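Side-chain contact in dally-like protein (Drosophila melanogaster, PDB 3ODN), which probably acts as a cell-surface heparan sulfate proteoglycan of the glypican family, with a part in Hedgehog signaling: residues F194-T199 with G282-V287. The protein carries 2 engineered substitutions. Numbering follows the deposited sequence.
Sequences FVATRT and GSFNIV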
ATOM      1  N   PHE A 194      -1.449  -3.889 -11.989  1.00 37.31           N
ATOM      2  CA  PHE A 194      -0.195  -3.148 -11.899  1.00 37.21           C
ATOM      3  C   PHE A 194      -0.333  -1.888 -11.037  1.00 43.97           C
ATOM      4  O   PHE A 194       0.516  -1.618 -10.176  1.00 44.50           O
ATOM      5  CB  PHE A 194       0.398  -2.866 -13.293  1.00 40.11           C
ATOM      6  CG  PHE A 194       1.313  -3.968 -13.817  1.00 42.18           C
ATOM      7  CD1 PHE A 194       0.788  -5.091 -14.443  1.00 42.92           C
ATOM      8  CD2 PHE A 194       2.698  -3.872 -13.681  1.00 45.29           C
ATOM      9  CE1 PHE A 194       1.622  -6.105 -14.903  1.00 43.61           C
ATOM     10  CE2 PHE A 194       3.533  -4.893 -14.138  1.00 48.13           C
ATOM     11  CZ  PHE A 194       2.988  -6.002 -14.754  1.00 45.22           C
ATOM     12  N   VAL A 195      -1.437  -1.168 -11.204  1.00 43.10           N
ATOM     13  CA  VAL A 195      -1.755   0.042 -10.435  1.00 42.43           C
ATOM     14  C   VAL A 195      -1.939  -0.306  -8.969  1.00 44.80           C
ATOM     15  O   VAL A 195      -1.334   0.337  -8.114  1.00 45.56           O
ATOM     16  CB  VAL A 195      -2.931   0.877 -11.057  1.00 46.96           C
ATOM     17  CG1 VAL A 195      -3.300   2.083 -10.194  1.00 47.38           C
ATOM     18  CG2 VAL A 195      -2.586   1.348 -12.476  1.00 47.44           C
ATOM     19  N   ALA A 196      -2.709  -1.350  -8.678  1.00 41.07           N
ATOM     20  CA  ALA A 196      -2.963  -1.786  -7.304  1.00 40.10           C
ATOM     21  C   ALA A 196      -1.722  -2.378  -6.616  1.00 44.51           C
ATOM     22  O   ALA A 196      -1.569  -2.188  -5.411  1.00 45.03           O
ATOM     23  CB  ALA A 196      -4.119  -2.779  -7.275  1.00 40.60           C
ATOM     24  N   THR A 197      -0.836  -3.066  -7.377  1.00 41.35           N
ATOM     25  CA  THR A 197       0.406  -3.662  -6.860  1.00 41.61           C
ATOM     26  C   THR A 197       1.436  -2.608  -6.484  1.00 46.49           C
ATOM     27  O   THR A 197       2.085  -2.723  -5.439  1.00 47.31           O
ATOM     28  CB  THR A 197       0.971  -4.712  -7.853  1.00 43.27           C
ATOM     29  OG1 THR A 197      -0.017  -5.729  -8.005  1.00 40.18           O
ATOM     30  CG2 THR A 197       2.271  -5.370  -7.360  1.00 38.74           C
ATOM     31  N   ARG A 198       1.621  -1.616  -7.357  1.00 42.40           N
ATOM     32  CA  ARG A 198       2.578  -0.549  -7.135  1.00 42.90           C
ATOM     33  C   ARG A 198       2.123   0.322  -5.976  1.00 47.34           C
ATOM     34  O   ARG A 198       2.906   0.556  -5.063  1.00 49.60           O
ATOM     35  CB  ARG A 198       2.878   0.222  -8.442  1.00 40.98           C
ATOM     36  CG  ARG A 198       3.356   1.646  -8.230  1.00 47.33           C
ATOM     37  CD  ARG A 198       3.827   2.336  -9.496  1.00 52.63           C
ATOM     38  NE  ARG A 198       4.275   3.698  -9.216  1.00 58.85           N
ATOM     39  CZ  ARG A 198       5.496   4.013  -8.792  1.00 74.60           C
ATOM     40  NH1 ARG A 198       6.409   3.065  -8.611  1.00 65.17           N
ATOM     41  NH2 ARG A 198       5.817   5.280  -8.551  1.00 58.20           N
ATOM     42  N   THR A 199       0.846   0.731  -5.963  1.00 42.93           N
ATOM     43  CA  THR A 199       0.263   1.538  -4.875  1.00 41.18           C
ATOM     44  C   THR A 199       0.349   0.830  -3.553  1.00 44.40           C
ATOM     45  O   THR A 199       0.635   1.495  -2.584  1.00 47.10           O
ATOM     46  CB  THR A 199      -1.163   1.958  -5.213  1.00 45.75           C
ATOM     47  OG1 THR A 199      -1.214   2.346  -6.583  1.00 46.05           O
ATOM     48  CG2 THR A 199      -1.680   3.089  -4.329  1.00 40.90           C
ATOM     49  N   GLY A 282      -7.718 -11.256  -4.477  1.00 51.82           N
ATOM     50  CA  GLY A 282      -8.928 -11.543  -5.238  1.00 53.10           C
ATOM     51  C   GLY A 282      -8.897 -11.123  -6.696  1.00 56.75           C
ATOM     52  O   GLY A 282      -8.012 -11.549  -7.441  1.00 55.37           O
ATOM     53  N   SER A 283      -9.885 -10.282  -7.102  1.00 54.74           N
ATOM     54  CA  SER A 283     -10.137  -9.809  -8.465  1.00 55.36           C
ATOM     55  C   SER A 283      -9.014  -9.097  -9.229  1.00 57.29           C
ATOM     56  O   SER A 283      -9.044  -9.142 -10.457  1.00 57.27           O
ATOM     57  CB  SER A 283     -11.484  -9.092  -8.590  1.00 60.22           C
ATOM     58  OG  SER A 283     -11.485  -7.780  -8.052  1.00 69.49           O
ATOM     59  N   PHE A 284      -8.034  -8.447  -8.534  1.00 49.93           N
ATOM     60  CA  PHE A 284      -6.911  -7.793  -9.221  1.00 47.08           C
ATOM     61  C   PHE A 284      -5.621  -8.595  -9.035  1.00 50.76           C
ATOM     62  O   PHE A 284      -4.536  -8.028  -9.154  1.00 50.12           O
ATOM     63  CB  PHE A 284      -6.716  -6.313  -8.772  1.00 48.10           C
ATOM     64  CG  PHE A 284      -7.853  -5.304  -8.910  1.00 50.59           C
ATOM     65  CD1 PHE A 284      -7.801  -4.076  -8.246  1.00 51.64           C
ATOM     66  CD2 PHE A 284      -8.986  -5.593  -9.679  1.00 52.66           C
ATOM     67  CE1 PHE A 284      -8.855  -3.161  -8.350  1.00 53.05           C
ATOM     68  CE2 PHE A 284     -10.044  -4.685  -9.762  1.00 56.25           C
ATOM     69  CZ  PHE A 284      -9.963  -3.468  -9.118  1.00 54.19           C
ATOM     70  N   ASN A 285      -5.720  -9.911  -8.726  1.00 50.04           N
ATOM     71  CA  ASN A 285      -4.545 -10.766  -8.470  1.00 49.49           C
ATOM     72  C   ASN A 285      -3.533 -10.640  -9.613  1.00 51.11           C
ATOM     73  O   ASN A 285      -3.842 -11.034 -10.747  1.00 50.27           O
ATOM     74  CB  ASN A 285      -4.941 -12.250  -8.206  1.00 51.83           C
ATOM     75  CG  ASN A 285      -3.776 -13.173  -7.851  1.00 72.90           C
ATOM     76  OD1 ASN A 285      -3.197 -13.835  -8.702  1.00 74.35           O
ATOM     77  ND2 ASN A 285      -3.411 -13.256  -6.587  1.00 62.93           N
ATOM     78  N   ILE A 286      -2.350 -10.037  -9.313  1.00 45.65           N
ATOM     79  CA  ILE A 286      -1.285  -9.835 -10.305  1.00 45.39           C
ATOM     80  C   ILE A 286      -0.557 -11.125 -10.791  1.00 56.01           C
ATOM     81  O   ILE A 286      -0.044 -11.138 -11.924  1.00 58.02           O
ATOM     82  CB  ILE A 286      -0.351  -8.629  -9.993  1.00 45.42           C
ATOM     83  CG1 ILE A 286       0.320  -8.107 -11.285  1.00 43.07           C
ATOM     84  CG2 ILE A 286       0.667  -8.982  -8.928  1.00 45.38           C
ATOM     85  CD1 ILE A 286       0.891  -6.766 -11.233  1.00 34.56           C
ATOM     86  N   VAL A 287      -0.525 -12.206  -9.946  1.00 53.75           N
ATOM     87  CA  VAL A 287       0.114 -13.489 -10.298  1.00 53.88           C
ATOM     88  C   VAL A 287      -0.661 -14.144 -11.423  1.00 60.12           C
ATOM     89  O   VAL A 287      -0.041 -14.614 -12.374  1.00 60.64           O
ATOM     90  CB  VAL A 287       0.353 -14.454  -9.098  1.00 57.57           C
ATOM     91  CG1 VAL A 287       1.303 -15.594  -9.482  1.00 58.28           C
ATOM     92  CG2 VAL A 287       0.877 -13.699  -7.875  1.00 56.14           C
TER
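Thr197 OG1 donates a hydrogen bond one turn back along its own helix, to Ser193 O, while Ile286 CG2 packs against that same Thr197 oxygen at 3.4 Å. CD1 of Ile286 lies close to it too, and neither of these carbon contacts is a polar bond. The hydroxyl can reach back because OG1 stands beside the backbone N (chi1 -60°), and the buried oxygen is thus satisfied while hydrocarbon covers it from the loop side. Ile286 has the largest share of the interface. Its CG1 is anti to the backbone N, and the second torsion is extended as well (chi2 162°), which sends CD1 past the threonine to Phe194. There the methyl sits over one face of the ring, 3.8 Å from CD1 of Ile286 to the ring centroid of Phe194, a CH-pi contact displaced slightly toward the rim at Phe194 CD1. The phenylalanine leaves its helix pointing away from the loop, and only the ring returns to meet the methyl. With an alanine in place of Phe194, the Ile286 methyl would probably lose the face it rests on, and a gap would be likely to open toward Leu125 and Tyr128. Two residues further along the helix, Ala196 CB touches the edge of the Phe284 ring, near its plane, at 4.0 Å from Phe284 CD1. Phe284 belongs to a type I turn closed by Asn285 N to Gly282 O, and Asn285 OD1 caps Met288 N of the next short helix. The contact thus fits the loop joining helices 260-281 and 287-290 against the middle of helix 182-214, deep in the all-helical glypican core: Phe88 of helix 48-106 packs on both Thr197 and Ile286, Leu280 touches Ala196 and Thr197, and helix 115-131 meets Phe194.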